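Local coordinates for protein sesquisabinene B synthase 2 (Santalum album, PDB 6A2A) that probably cyclises farnesyl diphosphate to the sesquiterpene sesquisabinene B, working with divalent magnesium or manganese ions, at residues Phe84-Arg89 against Thr124-Arg129; Gly162-Tyr167 against Pro201-Lys206; Glu329-Ile334 against Asp386-Tyr391; Asn336-Ser341 against Asn359-Ile364; Pro404-Tyr409 against Glu494-Leu499. All blocks are in the same frame, centred on the assembly; numbering follows the deposited sequence.

Interaction 1: residues Phe84-Arg89 against Thr124-Arg129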
# COMPACT_ATOMS: atom_id res chain seq x y z
N PHE A 84 -30.91 27.93 11.11
CA PHE A 84 -30.81 27.02 10.06
C PHE A 84 -29.33 26.72 9.76
O PHE A 84 -28.98 25.54 9.57
CB PHE A 84 -31.48 27.59 8.81
CG PHE A 84 -31.70 26.60 7.71
CD1 PHE A 84 -32.75 25.71 7.78
CD2 PHE A 84 -30.87 26.56 6.60
CE1 PHE A 84 -32.96 24.78 6.77
CE2 PHE A 84 -31.09 25.63 5.60
CZ PHE A 84 -32.14 24.75 5.68
N ILE A 85 -28.51 27.76 9.69
CA ILE A 85 -27.07 27.51 9.37
C ILE A 85 -26.36 26.85 10.58
O ILE A 85 -25.38 26.11 10.36
CB ILE A 85 -26.36 28.79 8.89
CG1 ILE A 85 -26.41 29.90 9.93
CG2 ILE A 85 -26.92 29.26 7.55
CD1 ILE A 85 -25.39 30.99 9.72
N ASP A 86 -26.81 27.07 11.80
CA ASP A 86 -26.34 26.32 13.00
C ASP A 86 -26.65 24.84 12.83
O ASP A 86 -25.83 24.01 13.04
CB ASP A 86 -26.84 26.90 14.29
CG ASP A 86 -26.07 26.37 15.52
OD1 ASP A 86 -24.79 26.35 15.41
OD2 ASP A 86 -26.70 26.05 16.57
N THR A 87 -27.87 24.53 12.36
CA THR A 87 -28.30 23.15 12.04
C THR A 87 -27.47 22.52 10.93
O THR A 87 -27.03 21.36 11.04
CB THR A 87 -29.80 23.16 11.64
OG1 THR A 87 -30.49 23.72 12.75
CG2 THR A 87 -30.34 21.79 11.35
N VAL A 88 -27.20 23.27 9.89
CA VAL A 88 -26.38 22.77 8.78
C VAL A 88 -24.99 22.36 9.31
O VAL A 88 -24.48 21.34 8.98
CB VAL A 88 -26.22 23.85 7.67
CG1 VAL A 88 -25.21 23.45 6.62
CG2 VAL A 88 -27.51 24.15 6.98
N ARG A 89 -24.42 23.21 10.12
CA ARG A 89 -23.10 22.96 10.69
C ARG A 89 -23.11 21.72 11.56
O ARG A 89 -22.28 20.87 11.48
CB ARG A 89 -22.70 24.15 11.54
CG ARG A 89 -21.44 23.96 12.37
CD ARG A 89 -21.73 23.45 13.74
NE ARG A 89 -20.55 23.24 14.56
CZ ARG A 89 -20.01 24.14 15.34
NH1 ARG A 89 -20.52 25.34 15.42
NH2 ARG A 89 -18.97 23.84 16.07
N THR A 124 -29.51 36.38 21.24
CA THR A 124 -28.33 37.17 21.50
C THR A 124 -27.12 36.23 21.53
O THR A 124 -26.08 36.52 20.91
CB THR A 124 -28.39 37.93 22.82
OG1 THR A 124 -29.43 38.94 22.81
CG2 THR A 124 -27.07 38.64 23.09
N SER A 125 -27.32 35.11 22.20
CA SER A 125 -26.26 34.10 22.46
C SER A 125 -25.90 33.44 21.14
O SER A 125 -24.71 33.30 20.78
CB SER A 125 -26.76 33.06 23.47
OG SER A 125 -26.96 33.55 24.79
N LEU A 126 -26.91 32.91 20.44
CA LEU A 126 -26.70 32.30 19.15
C LEU A 126 -25.99 33.29 18.19
O LEU A 126 -25.04 32.93 17.50
CB LEU A 126 -28.02 31.80 18.56
CG LEU A 126 -27.90 31.04 17.25
CD1 LEU A 126 -27.09 29.75 17.43
CD2 LEU A 126 -29.23 30.70 16.66
N ARG A 127 -26.45 34.52 18.14
CA ARG A 127 -25.81 35.46 17.25
C ARG A 127 -24.34 35.66 17.65
O ARG A 127 -23.48 35.68 16.77
CB ARG A 127 -26.57 36.80 17.33
CG ARG A 127 -26.06 37.86 16.36
CD ARG A 127 -26.81 39.17 16.57
NE ARG A 127 -26.15 40.23 15.80
CZ ARG A 127 -25.25 41.05 16.30
NH1 ARG A 127 -24.77 40.91 17.52
NH2 ARG A 127 -24.83 42.06 15.54
N PHE A 128 -24.09 35.85 18.93
CA PHE A 128 -22.75 36.01 19.45
C PHE A 128 -21.87 34.85 18.99
O PHE A 128 -20.73 35.03 18.47
CB PHE A 128 -22.76 36.11 20.97
CG PHE A 128 -21.40 36.13 21.63
CD1 PHE A 128 -20.72 34.94 21.93
CD2 PHE A 128 -20.76 37.32 21.93
CE1 PHE A 128 -19.48 34.97 22.53
CE2 PHE A 128 -19.50 37.35 22.50
CZ PHE A 128 -18.86 36.16 22.81
N ARG A 129 -22.41 33.65 19.14
CA ARG A 129 -21.59 32.46 18.81
C ARG A 129 -21.35 32.33 17.31
O ARG A 129 -20.19 32.08 16.90
CB ARG A 129 -22.20 31.18 19.38
CG ARG A 129 -21.47 29.93 18.92
CD ARG A 129 -21.82 28.71 19.78
NE ARG A 129 -23.22 28.29 19.59
CZ ARG A 129 -23.71 27.65 18.57
NH1 ARG A 129 -22.94 27.30 17.54
NH2 ARG A 129 -25.01 27.34 18.57
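Both carboxylate oxygens of Asp86 lie at the edge of the Arg129 guanidinium, close to its plane, and the carboxylate is turned about 50° against that plane. The grip is end-on: NH1 of Arg129 donates to OD1 of Asp86 at 3.0 Å and NH2 of Arg129 to OD2 of Asp86 at 2.9 Å, so each oxygen has a nitrogen of its own. Because of the twist OD1 is met on its syn side but well out of the carboxylate plane, and OD2 from above it. NH1 of Arg89 also comes near the Arg129 edge, 3.8 Å from Arg129 NH1; Glu133 forms salt bridges with both NH1 atoms, so the two arginines gather round a shared anion. The contact ties helix 78-90 to helix 121-133 in the all-helical N-terminal domain of the terpene synthase. Here the local axes stay 11.7 Å apart at an angle of 56°, a gap that a long side chain suits. Arg129 runs extended through its first two torsions and then bends at chi3 (68°), which turns its end to the short aspartate. Leu126 adds an apolar flank, its CD1 lying 3.8 Å from Asp86 OD2. An alanine in place of Asp86 removes the carboxylate, and Arg129, a buried residue, would probably lose its two-pronged partner and lean more on Glu133, with NH2 lacking this acceptor.

Interaction 2: residues Gly162-Tyr167 against Pro201-Lys206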
# COMPACT_ATOMS: atom_id res chain seq x y z
N GLY A 162 -32.82 29.27 26.21
CA GLY A 162 -31.95 30.47 26.46
C GLY A 162 -30.68 30.13 27.22
O GLY A 162 -29.56 30.51 26.80
N LEU A 163 -30.82 29.43 28.32
CA LEU A 163 -29.71 29.03 29.13
C LEU A 163 -28.74 28.19 28.29
O LEU A 163 -27.55 28.39 28.42
CB LEU A 163 -30.12 28.22 30.35
CG LEU A 163 -30.84 28.96 31.48
CD1 LEU A 163 -31.24 27.96 32.54
CD2 LEU A 163 -29.97 30.05 32.09
N LEU A 164 -29.24 27.21 27.54
CA LEU A 164 -28.35 26.32 26.75
C LEU A 164 -27.64 27.15 25.70
O LEU A 164 -26.44 26.95 25.45
CB LEU A 164 -29.17 25.22 26.06
CG LEU A 164 -28.40 24.27 25.15
CD1 LEU A 164 -27.32 23.54 25.95
CD2 LEU A 164 -29.31 23.25 24.49
N SER A 165 -28.33 28.10 25.07
CA SER A 165 -27.62 28.88 24.04
C SER A 165 -26.53 29.76 24.68
O SER A 165 -25.39 29.88 24.13
CB SER A 165 -28.61 29.69 23.25
OG SER A 165 -29.40 28.86 22.42
N LEU A 166 -26.77 30.29 25.85
CA LEU A 166 -25.77 31.10 26.55
C LEU A 166 -24.55 30.25 26.91
O LEU A 166 -23.39 30.66 26.74
CB LEU A 166 -26.39 31.66 27.82
CG LEU A 166 -25.49 32.50 28.72
CD1 LEU A 166 -25.01 33.73 27.98
CD2 LEU A 166 -26.21 32.89 29.98
N TYR A 167 -24.84 29.06 27.47
CA TYR A 167 -23.80 28.09 27.79
C TYR A 167 -22.94 27.87 26.56
O TYR A 167 -21.71 27.95 26.68
CB TYR A 167 -24.39 26.76 28.26
CG TYR A 167 -23.40 25.64 28.44
CD1 TYR A 167 -22.74 25.45 29.64
CD2 TYR A 167 -23.24 24.70 27.46
CE1 TYR A 167 -21.91 24.36 29.86
CE2 TYR A 167 -22.35 23.64 27.62
CZ TYR A 167 -21.73 23.44 28.85
OH TYR A 167 -20.90 22.36 28.99
N PRO A 201 -38.20 15.93 25.51
CA PRO A 201 -37.19 14.98 25.13
C PRO A 201 -36.03 15.63 24.37
O PRO A 201 -34.88 15.32 24.70
CB PRO A 201 -37.89 13.96 24.22
CG PRO A 201 -39.31 14.04 24.67
CD PRO A 201 -39.52 15.50 24.96
N SER A 202 -36.29 16.47 23.36
CA SER A 202 -35.12 16.89 22.53
C SER A 202 -34.25 17.87 23.31
O SER A 202 -33.00 17.80 23.26
CB SER A 202 -35.51 17.39 21.17
OG SER A 202 -36.03 18.69 21.18
N LEU A 203 -34.86 18.78 24.06
CA LEU A 203 -34.10 19.68 24.86
C LEU A 203 -33.38 18.91 25.96
O LEU A 203 -32.19 19.23 26.27
CB LEU A 203 -35.02 20.79 25.39
CG LEU A 203 -34.37 22.10 25.81
CD1 LEU A 203 -33.31 22.58 24.82
CD2 LEU A 203 -35.43 23.17 26.01
N ALA A 204 -34.01 17.92 26.59
CA ALA A 204 -33.35 17.10 27.63
C ALA A 204 -32.06 16.48 27.10
O ALA A 204 -31.03 16.43 27.81
CB ALA A 204 -34.23 15.97 28.12
N LYS A 205 -32.16 15.94 25.90
CA LYS A 205 -31.03 15.28 25.27
C LYS A 205 -29.93 16.30 25.02
O LYS A 205 -28.75 16.05 25.35
CB LYS A 205 -31.38 14.67 23.91
CG LYS A 205 -32.20 13.40 23.90
CD LYS A 205 -32.27 12.75 22.50
CE LYS A 205 -30.89 12.43 21.97
NZ LYS A 205 -30.89 11.75 20.64
N LYS A 206 -30.29 17.40 24.41
CA LYS A 206 -29.30 18.42 24.03
C LYS A 206 -28.62 19.00 25.26
O LYS A 206 -27.39 19.28 25.20
CB LYS A 206 -29.92 19.57 23.24
CG LYS A 206 -30.26 19.18 21.82
CD LYS A 206 -30.26 20.33 20.86
CE LYS A 206 -31.38 21.29 21.11
NZ LYS A 206 -31.43 22.34 20.06
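Leu164 packs against Leu203 and Lys206 in a helix-to-helix contact of the N-terminal alpha-helical domain, joining helix 160-170 to the first two turns of helix 201-212. One methyl group does the work on the first helix: CD2 of Leu164 lies 3.9 Å from CB of Lys206 and 4.1 Å from CD1 of Leu203. The two partners stand three residues apart, hence on neighbouring turns of the same helix face, and the methyl meets both. With its CG opposite the backbone N (chi1 177°), the Leu164 chain runs out toward helix 201-212. The two leucines lie alongside each other, pointing opposite ways, while the lysine chain runs roughly perpendicular to Leu164. A branched leucine suits this apolar place. Lysine suits it as well, since its aliphatic base can pack here while its charged end leaves the contact to form a salt bridge with Glu234. The same two helices are also linked farther along, where the hydroxyl of Tyr167 bonds to the backbone oxygen of Ala210. Around the pair, Leu163 leans on helix 178-192, Ser165 and Leu166 on helix 121-133, and Lys206 on Thr230 of helix 220-232.

Interaction 3: residues Glu329-Ile334 against Asp386-Tyr391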
# COMPACT_ATOMS: atom_id res chain seq x y z
N GLU A 329 17.57 3.40 24.32
CA GLU A 329 18.71 4.28 23.93
C GLU A 329 19.12 4.04 22.50
O GLU A 329 19.40 4.98 21.79
CB GLU A 329 20.00 4.03 24.75
CG GLU A 329 19.78 4.08 26.24
CD GLU A 329 21.03 4.06 27.11
OE1 GLU A 329 22.12 3.68 26.61
OE2 GLU A 329 20.90 4.44 28.30
N LEU A 330 19.18 2.79 22.07
CA LEU A 330 19.56 2.53 20.68
C LEU A 330 18.41 2.92 19.72
O LEU A 330 18.68 3.40 18.67
CB LEU A 330 19.90 1.04 20.51
CG LEU A 330 20.29 0.60 19.11
CD1 LEU A 330 21.43 1.44 18.55
CD2 LEU A 330 20.61 -0.88 19.05
N PHE A 331 17.17 2.61 20.09
CA PHE A 331 16.00 3.06 19.27
C PHE A 331 16.09 4.56 19.01
O PHE A 331 15.97 5.07 17.86
CB PHE A 331 14.71 2.63 19.97
CG PHE A 331 13.46 2.65 19.13
CD1 PHE A 331 13.00 3.82 18.54
CD2 PHE A 331 12.71 1.50 19.00
CE1 PHE A 331 11.79 3.82 17.86
CE2 PHE A 331 11.51 1.50 18.29
CZ PHE A 331 11.08 2.65 17.69
N THR A 332 16.33 5.32 20.09
CA THR A 332 16.37 6.76 20.04
C THR A 332 17.56 7.22 19.19
O THR A 332 17.44 8.09 18.34
CB THR A 332 16.42 7.39 21.43
OG1 THR A 332 15.25 6.99 22.16
CG2 THR A 332 16.49 8.90 21.41
N ASP A 333 18.70 6.60 19.37
CA ASP A 333 19.92 6.99 18.59
C ASP A 333 19.79 6.73 17.08
O ASP A 333 20.20 7.56 16.22
CB ASP A 333 21.12 6.21 19.17
CG ASP A 333 22.41 6.43 18.38
OD1 ASP A 333 22.83 7.57 18.24
OD2 ASP A 333 22.98 5.42 17.91
N ILE A 334 19.21 5.59 16.73
CA ILE A 334 18.98 5.27 15.30
C ILE A 334 18.06 6.34 14.72
O ILE A 334 18.30 6.84 13.61
CB ILE A 334 18.39 3.87 15.18
CG1 ILE A 334 19.49 2.82 15.38
CG2 ILE A 334 17.64 3.67 13.87
CD1 ILE A 334 18.99 1.42 15.54
N ASP A 386 12.46 14.38 17.90
CA ASP A 386 11.98 15.24 19.02
C ASP A 386 11.07 14.41 19.95
O ASP A 386 11.16 14.49 21.19
CB ASP A 386 11.25 16.46 18.49
CG ASP A 386 12.11 17.50 17.83
OD1 ASP A 386 13.37 17.49 17.98
OD2 ASP A 386 11.51 18.43 17.20
N GLN A 387 10.15 13.63 19.37
CA GLN A 387 9.20 12.85 20.18
C GLN A 387 9.91 11.78 21.01
O GLN A 387 9.65 11.62 22.23
CB GLN A 387 8.16 12.20 19.27
CG GLN A 387 7.08 11.54 20.10
CD GLN A 387 5.83 11.27 19.33
OE1 GLN A 387 5.71 11.63 18.18
NE2 GLN A 387 4.86 10.72 20.04
N LEU A 388 10.88 11.08 20.45
CA LEU A 388 11.51 10.05 21.26
C LEU A 388 12.44 10.65 22.33
O LEU A 388 12.65 10.04 23.39
CB LEU A 388 12.30 9.11 20.33
CG LEU A 388 11.47 8.35 19.29
CD1 LEU A 388 12.38 7.37 18.60
CD2 LEU A 388 10.26 7.67 19.88
N LYS A 389 12.98 11.81 22.06
CA LYS A 389 13.73 12.50 23.10
C LYS A 389 12.79 12.87 24.25
O LYS A 389 13.19 12.76 25.39
CB LYS A 389 14.37 13.76 22.53
CG LYS A 389 15.58 13.47 21.65
CD LYS A 389 16.16 14.73 21.08
CE LYS A 389 17.50 14.60 20.39
NZ LYS A 389 17.80 15.86 19.67
N SER A 390 11.53 13.19 23.96
CA SER A 390 10.62 13.53 25.03
C SER A 390 10.23 12.26 25.82
O SER A 390 10.01 12.32 27.04
CB SER A 390 9.45 14.32 24.49
OG SER A 390 8.47 13.42 23.92
N TYR A 391 10.13 11.11 25.16
CA TYR A 391 9.85 9.85 25.86
C TYR A 391 11.02 9.52 26.79
O TYR A 391 10.82 9.06 27.91
CB TYR A 391 9.73 8.70 24.87
CG TYR A 391 8.45 8.62 24.09
CD1 TYR A 391 7.41 9.53 24.24
CD2 TYR A 391 8.31 7.67 23.11
CE1 TYR A 391 6.23 9.41 23.52
CE2 TYR A 391 7.14 7.54 22.38
CZ TYR A 391 6.11 8.43 22.56
OH TYR A 391 4.98 8.31 21.80
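Phe331 and Leu388 cross at about a right angle, and the leucine meets the phenyl ring at its rim, not over a face. CD1 of Leu388 lies near the ring plane, 3.6 Å from CD1 and 3.7 Å from CE1 of Phe331, so one methyl sits against the CD1-CE1 edge. In Phe331 a chi1 of -164° swings the ring to the side of its own carbonyl carbon, which brings the end of the side chain nearer to the other helix than its base. Thr332 approaches differently: it lies alongside Leu388, the two side chains pointing opposite ways, with OG1 of Thr332 4.1 Å from CB of Leu388. That is mere packing, for the hydroxyl is bonded to Tyr319 and to the backbone oxygen of Leu328; a threonine fits because it is small enough for the close approach here, where the CA atoms of Thr332 and Leu388 are 6.0 Å apart. On the second helix Ser390 OG turns back onto its own backbone, donating to the oxygen of Gln387 at 2.7 Å. The buried contact joins helix 325-337 to helix 377-400 beside helix 299-321, which carries the aspartate-rich DDxxD motif of class I terpene synthases. Leu388 sits about 8 Å, side chain to side chain, from Asp316, a magnesium-binding residue whose ion is absent from this chain. Tyr319 of that helix meets the rings of both Phe331 and Tyr391 edge-to-face, and helix 348-372 packs on Phe331 through Ile350 and Leu354.

Interaction 4: residues Asn336-Ser341 against Asn359-Ile364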
# COMPACT_ATOMS: atom_id res chain seq x y z
N ASN A 336 17.51 9.45 15.82
CA ASN A 336 18.22 10.73 15.81
C ASN A 336 19.09 10.83 14.57
O ASN A 336 19.16 11.87 13.94
CB ASN A 336 19.11 10.93 17.03
CG ASN A 336 18.37 11.22 18.31
OD1 ASN A 336 17.19 11.58 18.29
ND2 ASN A 336 19.05 11.02 19.43
N ARG A 337 19.79 9.76 14.26
CA ARG A 337 20.75 9.78 13.19
C ARG A 337 20.15 9.32 11.86
O ARG A 337 20.83 9.42 10.83
CB ARG A 337 21.96 8.90 13.56
CG ARG A 337 22.76 9.47 14.73
CD ARG A 337 24.02 8.64 14.96
NE ARG A 337 23.69 7.32 15.44
CZ ARG A 337 23.72 6.20 14.71
NH1 ARG A 337 24.14 6.26 13.46
NH2 ARG A 337 23.33 5.04 15.23
N TRP A 338 18.91 8.86 11.85
CA TRP A 338 18.26 8.35 10.61
C TRP A 338 19.14 7.32 9.89
O TRP A 338 19.32 7.34 8.67
CB TRP A 338 17.81 9.51 9.71
CG TRP A 338 16.52 9.24 9.01
CD1 TRP A 338 16.31 9.13 7.67
CD2 TRP A 338 15.26 8.97 9.65
NE1 TRP A 338 14.98 8.85 7.43
CE2 TRP A 338 14.32 8.76 8.62
CE3 TRP A 338 14.82 8.96 10.97
CZ2 TRP A 338 12.97 8.50 8.89
CZ3 TRP A 338 13.49 8.69 11.24
CH2 TRP A 338 12.59 8.47 10.21
N ASP A 339 19.62 6.35 10.67
CA ASP A 339 20.61 5.41 10.22
C ASP A 339 20.32 4.10 10.83
O ASP A 339 20.52 3.94 12.02
CB ASP A 339 21.99 5.90 10.63
CG ASP A 339 23.11 4.93 10.27
OD1 ASP A 339 22.89 3.75 9.95
OD2 ASP A 339 24.26 5.39 10.37
N ILE A 340 19.82 3.17 10.02
CA ILE A 340 19.31 1.91 10.53
C ILE A 340 20.37 0.79 10.49
O ILE A 340 20.01 -0.37 10.65
CB ILE A 340 18.06 1.48 9.75
CG1 ILE A 340 18.30 1.45 8.24
CG2 ILE A 340 16.89 2.41 10.08
CD1 ILE A 340 17.35 0.57 7.49
N SER A 341 21.64 1.13 10.32
CA SER A 341 22.75 0.12 10.32
C SER A 341 22.67 -0.85 11.49
O SER A 341 22.93 -2.02 11.30
CB SER A 341 24.10 0.81 10.41
OG SER A 341 24.27 1.62 9.28
N ASN A 359 10.36 3.57 7.61
CA ASN A 359 9.84 3.34 6.26
C ASN A 359 8.62 4.25 6.00
O ASN A 359 8.52 4.87 4.93
CB ASN A 359 9.47 1.88 5.98
CG ASN A 359 10.68 0.96 5.90
OD1 ASN A 359 11.80 1.43 5.87
ND2 ASN A 359 10.44 -0.33 5.96
N THR A 360 7.73 4.38 6.98
CA THR A 360 6.57 5.21 6.83
C THR A 360 6.95 6.70 6.77
O THR A 360 6.37 7.49 5.95
CB THR A 360 5.57 4.89 7.94
OG1 THR A 360 5.07 3.56 7.75
CG2 THR A 360 4.41 5.86 7.94
N SER A 361 7.88 7.13 7.64
CA SER A 361 8.36 8.52 7.64
C SER A 361 8.98 8.87 6.27
O SER A 361 8.78 9.94 5.76
CB SER A 361 9.31 8.77 8.75
OG SER A 361 8.60 8.62 9.97
N ASN A 362 9.76 7.95 5.72
CA ASN A 362 10.32 8.10 4.37
C ASN A 362 9.21 8.16 3.30
O ASN A 362 9.33 8.98 2.38
CB ASN A 362 11.34 7.01 4.09
CG ASN A 362 12.58 7.12 4.95
OD1 ASN A 362 12.92 8.20 5.41
ND2 ASN A 362 13.28 6.00 5.12
N ASP A 363 8.21 7.28 3.35
CA ASP A 363 7.07 7.34 2.49
C ASP A 363 6.33 8.67 2.54
O ASP A 363 6.00 9.29 1.50
CB ASP A 363 6.07 6.21 2.79
CG ASP A 363 6.55 4.82 2.38
OD1 ASP A 363 7.50 4.71 1.56
OD2 ASP A 363 5.91 3.81 2.84
N ILE A 364 6.10 9.19 3.75
CA ILE A 364 5.36 10.46 3.92
C ILE A 364 6.19 11.62 3.38
O ILE A 364 5.68 12.48 2.64
CB ILE A 364 4.96 10.66 5.39
CG1 ILE A 364 3.91 9.61 5.76
CG2 ILE A 364 4.46 12.07 5.65
CD1 ILE A 364 3.50 9.54 7.22
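Trp338 reaches across to Asn362 and Ser361, its CB aimed at helix 348-372 and its indole meeting both residues by the edge. Beyond CG, CD1 only comes near Asn362 OD1. The next atom, NE1, makes the polar link, donating to OD1 of Asn362 at 3.0 Å. The acceptor lies in the indole plane, and the donor in turn lies in the carbonyl plane on a lone pair, although ring and amide stand 83° apart. CE2 and CZ2 of Trp338 each pass 3.5 Å from the same OD1. At the tip the contact becomes apolar, with CH2 of Trp338 3.6 Å from CB of Ser361, whose hydroxyl is held by the backbone oxygen of Met357. Phe358 and Ala381 also pack on the indole. Without the indole, as with a leucine in its place, Asn362 OD1 would probably lose its N-H donor and a gap would open beside Ser361. Asn362 also packs on Asn359 of the second subunit, so the contact borders the dimer interface. Just beyond, Asp339 OD1 accepts from Ser341 N, two residues on, at 2.9 Å in an Asx turn. That turn follows directly on the Schellman motif in which Trp338, with its positive phi of 50°, ends helix 325-337.

Interaction 5: residues Pro404-Tyr409 against Glu494-Leu499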
# COMPACT_ATOMS: atom_id res chain seq x y z
N PRO A 404 8.59 16.41 38.65
CA PRO A 404 8.67 17.70 38.00
C PRO A 404 7.51 18.62 38.44
O PRO A 404 6.49 18.16 38.91
CB PRO A 404 8.55 17.38 36.50
CG PRO A 404 7.68 16.16 36.51
CD PRO A 404 8.18 15.38 37.71
N THR A 405 7.73 19.92 38.31
CA THR A 405 6.68 20.87 38.44
C THR A 405 5.71 20.69 37.27
O THR A 405 6.12 20.14 36.22
CB THR A 405 7.17 22.32 38.34
OG1 THR A 405 7.95 22.46 37.16
CG2 THR A 405 8.01 22.74 39.53
N LEU A 406 4.53 21.24 37.40
CA LEU A 406 3.61 21.20 36.26
C LEU A 406 4.24 21.86 35.04
O LEU A 406 4.16 21.32 33.92
CB LEU A 406 2.29 21.87 36.61
CG LEU A 406 1.27 21.86 35.48
CD1 LEU A 406 0.85 20.41 35.18
CD2 LEU A 406 0.07 22.70 35.81
N GLU A 407 4.90 23.00 35.22
CA GLU A 407 5.44 23.70 34.03
C GLU A 407 6.60 22.87 33.43
O GLU A 407 6.64 22.75 32.21
CB GLU A 407 5.79 25.17 34.32
CG GLU A 407 4.99 26.16 33.43
CD GLU A 407 3.67 26.71 33.97
OE1 GLU A 407 3.34 26.42 35.17
OE2 GLU A 407 2.95 27.47 33.20
N GLU A 408 7.48 22.23 34.21
CA GLU A 408 8.54 21.45 33.60
C GLU A 408 7.95 20.20 32.91
O GLU A 408 8.44 19.77 31.83
CB GLU A 408 9.72 21.13 34.53
CG GLU A 408 9.51 20.06 35.57
CD GLU A 408 10.68 19.87 36.54
OE1 GLU A 408 10.62 20.41 37.70
OE2 GLU A 408 11.67 19.22 36.13
N TYR A 409 6.97 19.61 33.54
CA TYR A 409 6.28 18.43 32.95
C TYR A 409 5.61 18.81 31.61
O TYR A 409 5.84 18.15 30.60
CB TYR A 409 5.27 17.88 33.96
CG TYR A 409 4.32 16.91 33.33
CD1 TYR A 409 4.71 15.63 33.07
CD2 TYR A 409 3.03 17.30 32.99
CE1 TYR A 409 3.85 14.72 32.47
CE2 TYR A 409 2.14 16.40 32.46
CZ TYR A 409 2.58 15.13 32.12
OH TYR A 409 1.73 14.22 31.58
N GLU A 494 -9.33 20.89 39.49
CA GLU A 494 -9.98 22.17 39.16
C GLU A 494 -8.98 23.12 38.51
O GLU A 494 -9.34 23.83 37.55
CB GLU A 494 -10.64 22.80 40.39
CG GLU A 494 -11.94 22.11 40.76
CD GLU A 494 -12.67 22.58 42.01
OE1 GLU A 494 -12.04 23.25 42.88
OE2 GLU A 494 -13.88 22.26 42.13
N HIS A 495 -7.75 23.14 39.04
CA HIS A 495 -6.70 23.96 38.43
C HIS A 495 -6.45 23.54 36.96
O HIS A 495 -6.41 24.36 36.06
CB HIS A 495 -5.41 23.87 39.26
CG HIS A 495 -4.36 24.77 38.73
ND1 HIS A 495 -4.39 26.13 38.96
CD2 HIS A 495 -3.30 24.54 37.92
CE1 HIS A 495 -3.39 26.71 38.32
NE2 HIS A 495 -2.68 25.75 37.71
N ILE A 496 -6.37 22.25 36.73
CA ILE A 496 -6.03 21.76 35.36
C ILE A 496 -7.18 22.05 34.40
O ILE A 496 -6.99 22.54 33.26
CB ILE A 496 -5.61 20.28 35.40
CG1 ILE A 496 -4.42 19.97 36.32
CG2 ILE A 496 -5.34 19.85 33.96
CD1 ILE A 496 -3.20 20.86 36.13
N GLU A 497 -8.41 21.92 34.91
CA GLU A 497 -9.58 22.24 34.15
C GLU A 497 -9.59 23.73 33.78
O GLU A 497 -10.05 24.10 32.68
CB GLU A 497 -10.86 21.82 34.91
CG GLU A 497 -11.13 20.33 34.87
CD GLU A 497 -12.30 19.85 35.75
OE1 GLU A 497 -12.85 20.68 36.50
OE2 GLU A 497 -12.63 18.63 35.72
N GLY A 498 -9.09 24.60 34.67
CA GLY A 498 -8.98 25.96 34.38
C GLY A 498 -7.96 26.26 33.30
O GLY A 498 -8.11 27.20 32.51
N LEU A 499 -6.91 25.45 33.26
CA LEU A 499 -5.94 25.65 32.22
C LEU A 499 -6.53 25.30 30.86
O LEU A 499 -6.15 25.93 29.85
CB LEU A 499 -4.71 24.78 32.50
CG LEU A 499 -3.86 25.23 33.67
CD1 LEU A 499 -2.63 24.33 33.81
CD2 LEU A 499 -3.44 26.69 33.54
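The backbone N of Thr405 donates to OE1 of Glu408 at 3.0 Å, fixing the helix start from which Leu406 reaches Ile496 and Leu499. The return bond, from the backbone N of Glu408 to OG1 of Thr405, is also 3.0 Å, and both are nearly straight (166° and 160°). Together they form a capping box: threonine suits the N-cap because its short hydroxyl can accept from the backbone N three residues on, and glutamate is long enough to bring its carboxylate to the N-cap nitrogen. Glu484 receives the next amide, that of Leu406. Leu406, the first helical residue, points at helix 489-510, and its CD2 carries the contact. That methyl lies 3.7 Å from CD1 of Leu499 and 3.8 Å from CD1 of Ile496, in both cases tip to tip. The site belongs to the metal-binding alpha-helical domain, with the Ile496 side chain about 10 Å from that of Asn460, which binds magnesium in this protein although no ion is bound in this chain. His495 adds a looser touch, its ring edge 4.4 Å from Leu406 CD2 measured to CD2 of the histidine, while Tyr481 stacks on that ring. Ile458 of helix 447-462 packs against both Ile496 and Leu499.

From the N terminus, interaction 1 closes the first loop, between helices 78-90 and 121-133. Interaction 2 follows in series between helices 160-170 and 201-212; the two touch where Ser125 packs on Ser165 and Leu166, so they build one part of the N-terminal domain. The remaining three belong to the metal-binding domain. Interaction 3 closes a loop between helices 325-337 and 377-400, and interaction 4 falls wholly within that span, sharing helix 325-337 and ending on helix 348-372; they touch through Ile334 and Ile340. Interaction 5 opens after interaction 3 has closed, its centre about 25 Å away, and joins helices 406-416 and 489-510. None of the loops cross.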